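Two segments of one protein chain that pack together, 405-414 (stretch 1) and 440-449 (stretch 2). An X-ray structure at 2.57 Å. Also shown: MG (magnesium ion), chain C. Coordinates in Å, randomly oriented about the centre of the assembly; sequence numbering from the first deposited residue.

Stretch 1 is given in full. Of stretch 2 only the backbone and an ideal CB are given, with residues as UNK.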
# COMPACT_ATOMS: atom_id res chain seq x y z
N PRO A 405 -44.14 -16.29 13.29
CA PRO A 405 -43.63 -14.91 13.21
C PRO A 405 -42.10 -14.79 13.24
O PRO A 405 -41.58 -13.71 12.97
CB PRO A 405 -44.23 -14.24 14.44
CG PRO A 405 -44.52 -15.35 15.38
CD PRO A 405 -44.90 -16.51 14.53
N HIS A 406 -41.41 -15.87 13.56
CA HIS A 406 -39.95 -15.92 13.53
C HIS A 406 -39.44 -16.03 12.08
O HIS A 406 -38.26 -15.85 11.83
CB HIS A 406 -39.41 -17.09 14.38
CG HIS A 406 -39.90 -17.12 15.80
ND1 HIS A 406 -39.08 -16.85 16.89
CD2 HIS A 406 -41.11 -17.42 16.32
CE1 HIS A 406 -39.78 -16.96 18.00
NE2 HIS A 406 -41.02 -17.30 17.69
N ARG A 407 -40.32 -16.35 11.14
CA ARG A 407 -40.01 -16.37 9.71
C ARG A 407 -39.90 -14.97 9.11
O ARG A 407 -39.31 -14.80 8.04
CB ARG A 407 -41.10 -17.16 8.96
CG ARG A 407 -40.85 -17.46 7.48
CD ARG A 407 -41.79 -18.55 6.96
NE ARG A 407 -41.47 -18.99 5.60
CZ ARG A 407 -40.41 -19.73 5.25
NH1 ARG A 407 -39.51 -20.15 6.15
NH2 ARG A 407 -40.22 -20.06 3.97
N TYR A 408 -40.44 -13.96 9.81
CA TYR A 408 -40.56 -12.60 9.29
C TYR A 408 -39.80 -11.54 10.08
O TYR A 408 -39.35 -11.77 11.21
CB TYR A 408 -42.05 -12.21 9.20
CG TYR A 408 -42.80 -13.10 8.25
CD1 TYR A 408 -42.70 -12.90 6.89
CD2 TYR A 408 -43.57 -14.17 8.70
CE1 TYR A 408 -43.35 -13.73 6.00
CE2 TYR A 408 -44.22 -15.01 7.81
CZ TYR A 408 -44.10 -14.79 6.46
OH TYR A 408 -44.73 -15.59 5.55
N VAL A 409 -39.63 -10.38 9.44
CA VAL A 409 -39.05 -9.19 10.05
C VAL A 409 -39.87 -7.98 9.61
O VAL A 409 -40.35 -7.92 8.47
CB VAL A 409 -37.53 -9.03 9.78
CG1 VAL A 409 -37.20 -9.03 8.30
CG2 VAL A 409 -36.93 -7.83 10.50
N LEU A 410 -40.07 -7.04 10.51
CA LEU A 410 -40.70 -5.76 10.17
C LEU A 410 -39.59 -4.74 9.99
O LEU A 410 -38.95 -4.36 10.95
CB LEU A 410 -41.66 -5.33 11.27
CG LEU A 410 -42.54 -4.15 10.95
CD1 LEU A 410 -43.54 -4.50 9.86
CD2 LEU A 410 -43.30 -3.76 12.21
N LYS A 411 -39.34 -4.34 8.75
CA LYS A 411 -38.20 -3.48 8.41
C LYS A 411 -38.66 -2.06 8.10
O LYS A 411 -39.81 -1.85 7.74
CB LYS A 411 -37.49 -4.03 7.17
CG LYS A 411 -36.51 -5.14 7.47
CD LYS A 411 -36.10 -5.82 6.18
CE LYS A 411 -35.09 -6.91 6.44
NZ LYS A 411 -33.72 -6.36 6.48
N ASN A 412 -37.76 -1.10 8.24
CA ASN A 412 -38.03 0.29 7.89
C ASN A 412 -37.58 0.51 6.45
O ASN A 412 -36.63 -0.13 6.02
CB ASN A 412 -37.30 1.23 8.86
CG ASN A 412 -36.92 2.56 8.24
OD1 ASN A 412 -35.80 2.73 7.72
ND2 ASN A 412 -37.88 3.50 8.24
N ASN A 413 -38.23 1.41 5.71
CA ASN A 413 -37.90 1.63 4.27
C ASN A 413 -36.99 2.86 3.89
O ASN A 413 -36.61 2.99 2.72
CB ASN A 413 -39.18 1.60 3.39
CG ASN A 413 -40.21 2.62 3.81
OD1 ASN A 413 -39.90 3.56 4.54
ND2 ASN A 413 -41.46 2.43 3.36
N GLY A 414 -36.64 3.72 4.85
CA GLY A 414 -35.73 4.87 4.60
C GLY A 414 -36.31 6.04 3.81
O GLY A 414 -37.24 6.73 4.25
N UNK A 440 -47.12 3.51 9.56
CA UNK A 440 -47.35 2.39 8.64
C UNK A 440 -46.73 2.57 7.25
O UNK A 440 -46.23 1.60 6.67
CB UNK A 440 -48.86 2.17 8.48
N UNK A 441 -46.71 3.80 6.73
CA UNK A 441 -46.15 4.05 5.40
C UNK A 441 -44.61 4.04 5.35
O UNK A 441 -44.05 4.19 4.26
CB UNK A 441 -46.66 5.40 4.89
N UNK A 442 -43.93 3.86 6.49
CA UNK A 442 -42.45 3.83 6.57
C UNK A 442 -41.84 2.47 6.86
O UNK A 442 -40.62 2.37 7.03
CB UNK A 442 -41.98 4.80 7.66
N UNK A 443 -42.66 1.42 6.93
CA UNK A 443 -42.19 0.07 7.24
C UNK A 443 -42.80 -0.94 6.29
O UNK A 443 -43.84 -0.69 5.70
CB UNK A 443 -42.52 -0.30 8.69
N UNK A 444 -42.14 -2.08 6.13
CA UNK A 444 -42.70 -3.23 5.41
C UNK A 444 -42.36 -4.57 6.07
O UNK A 444 -41.48 -4.65 6.92
CB UNK A 444 -42.19 -3.23 3.97
N UNK A 445 -43.08 -5.61 5.66
CA UNK A 445 -42.87 -6.97 6.14
C UNK A 445 -42.05 -7.75 5.11
O UNK A 445 -42.42 -7.76 3.95
CB UNK A 445 -44.21 -7.66 6.41
N UNK A 446 -40.96 -8.40 5.54
CA UNK A 446 -40.26 -9.38 4.70
C UNK A 446 -39.91 -10.69 5.41
O UNK A 446 -39.90 -10.78 6.64
CB UNK A 446 -38.97 -8.75 4.16
N UNK A 447 -39.64 -11.70 4.59
CA UNK A 447 -39.22 -13.01 5.06
C UNK A 447 -37.80 -12.83 5.57
O UNK A 447 -36.97 -12.26 4.87
CB UNK A 447 -39.31 -14.07 3.96
N UNK A 448 -37.55 -13.28 6.79
CA UNK A 448 -36.21 -13.33 7.35
C UNK A 448 -35.45 -14.44 6.66
O UNK A 448 -35.98 -15.53 6.48
CB UNK A 448 -36.24 -13.54 8.86
N UNK A 449 -34.23 -14.18 6.24
CA UNK A 449 -33.43 -15.19 5.55
C UNK A 449 -32.62 -16.01 6.56
O UNK A 449 -32.14 -15.48 7.57
CB UNK A 449 -32.50 -14.53 4.53
MG MG C . -42.67 -17.67 18.91

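The two stretches pair as antiparallel strands, 408-412 against 443-447, so alternate residues of stretch 2 bond to stretch 1 through their backbone and its side chains alternate between two faces.

Positions 440 and 441 open a type I turn, and nothing of stretch 1 lies within 5.5 Å of either ideal CB. Many polar residues would serve. They are Arg 440 and Asp 441; the latter contributes its backbone, Asn 413 ND2 donating to Asp 441 O at 3.3 Å.

At 442 the CB points sideways, and the O of 442 accepts from Asn 413 N at 2.9 Å. Nothing here demands one side chain, polar or apolar. The residue is Phe 442, whose CB lies 3.9 Å from Asn 413 OD1; the backbone O makes the link to stretch 1, and the ring is not specifically required.

At 443 the CB shares a face with Leu 410 and Asn 412 and sits a tight 3.3 Å from Lys 411 O. A beta-branched residue would fit the strand backbone, but a leucine-like or aromatic one could reach alongside Asn 412. Tyr 443 does: its CD2 lies 3.6 Å from Asn 412 CA, while its hydroxyl is hydrogen-bonded elsewhere in the structure.

At 444 the CB shares the face of Lys 411, whose long aliphatic chain offers a surface for a flat ring or another long chain. Tyr 444, with chi1 p, lays a ring face against it: Lys 411 CB stands 4.1 Å from the centroid of the Tyr 444 ring, a CH-pi contact. Tyr 444 N donates to Lys 411 O and Lys 411 N to Tyr 444 O, both at 2.8 Å.

At 445 the CB lies 4.7 Å from Leu 410 CD1, with Tyr 408 nearby, so leucine, isoleucine, valine or methionine would suit. Leu 445 places CD2 4.0 Å from Tyr 408 CB and CG 4.1 Å from Leu 410 CD1.

Position 446 forms the other hydrogen-bonded pair, with Val 409. Its CB is near Val 409 CG1 and Lys 411 CD, favouring valine or threonine. Thr 446 sets CG2 3.4 Å from Val 409 CG1; its OG1 bonds elsewhere in the structure.

At 447 the CB points away overall, yet the Arg 407 guanidinium can be reached and invites an acid; glutamine is also plausible. Glu 447 OE1 lies 3.2 Å from Arg 407 NE, a salt bridge over the guanidinium face, with no N-H pointing at the oxygen.

At 448 the N of 448 donates to Arg 407 O at 2.6 Å and the CB points toward stretch 1. A long polar or aliphatic chain would suit, its methylenes passing the backbone carbonyls. Lys 448 CD is 3.8 Å from His 406 O, and the all-t chain leads its end away.

Position 449 is unconstrained by stretch 1; it is Leu 449.

Stretch 2 (440-449) RDFYYLTEKL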
# COMPACT_ATOMS: atom_id res chain seq x y z
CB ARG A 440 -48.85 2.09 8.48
CG ARG A 440 -49.37 1.17 9.56
CD ARG A 440 -50.89 1.01 9.56
NE ARG A 440 -51.37 -0.36 9.83
CZ ARG A 440 -51.17 -1.07 10.95
NH1 ARG A 440 -50.47 -0.60 11.98
NH2 ARG A 440 -51.68 -2.29 11.04
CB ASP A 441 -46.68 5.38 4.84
CG ASP A 441 -48.22 5.43 4.76
OD1 ASP A 441 -48.83 4.38 4.47
OD2 ASP A 441 -48.81 6.51 5.00
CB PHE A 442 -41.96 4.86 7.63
CG PHE A 442 -42.25 6.29 7.25
CD1 PHE A 442 -43.52 6.83 7.45
CD2 PHE A 442 -41.27 7.08 6.61
CE1 PHE A 442 -43.81 8.13 7.06
CE2 PHE A 442 -41.57 8.38 6.21
CZ PHE A 442 -42.83 8.91 6.44
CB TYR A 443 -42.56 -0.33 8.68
CG TYR A 443 -41.87 0.46 9.77
CD1 TYR A 443 -42.40 1.64 10.24
CD2 TYR A 443 -40.68 0.02 10.34
CE1 TYR A 443 -41.80 2.37 11.25
CE2 TYR A 443 -40.05 0.74 11.36
CZ TYR A 443 -40.61 1.93 11.80
OH TYR A 443 -40.02 2.66 12.82
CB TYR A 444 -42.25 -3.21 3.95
CG TYR A 444 -40.78 -3.43 3.75
CD1 TYR A 444 -39.88 -2.38 3.85
CD2 TYR A 444 -40.28 -4.70 3.45
CE1 TYR A 444 -38.51 -2.58 3.69
CE2 TYR A 444 -38.91 -4.90 3.28
CZ TYR A 444 -38.04 -3.84 3.39
OH TYR A 444 -36.69 -4.06 3.21
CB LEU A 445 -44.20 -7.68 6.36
CG LEU A 445 -44.72 -7.88 7.77
CD1 LEU A 445 -46.01 -8.69 7.72
CD2 LEU A 445 -43.74 -8.61 8.67
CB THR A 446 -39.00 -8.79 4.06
OG1 THR A 446 -38.68 -9.50 2.86
CG2 THR A 446 -37.82 -8.76 4.97
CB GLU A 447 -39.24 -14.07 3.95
CG GLU A 447 -40.64 -14.54 3.52
CD GLU A 447 -40.75 -16.05 3.27
OE1 GLU A 447 -39.93 -16.85 3.80
OE2 GLU A 447 -41.71 -16.45 2.55
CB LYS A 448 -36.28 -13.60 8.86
CG LYS A 448 -34.94 -13.51 9.59
CD LYS A 448 -35.16 -13.72 11.09
CE LYS A 448 -33.88 -13.45 11.88
NZ LYS A 448 -34.11 -13.56 13.35
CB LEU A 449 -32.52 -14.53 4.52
CG LEU A 449 -33.33 -13.71 3.49
CD1 LEU A 449 -32.41 -12.92 2.58
CD2 LEU A 449 -34.31 -14.57 2.70
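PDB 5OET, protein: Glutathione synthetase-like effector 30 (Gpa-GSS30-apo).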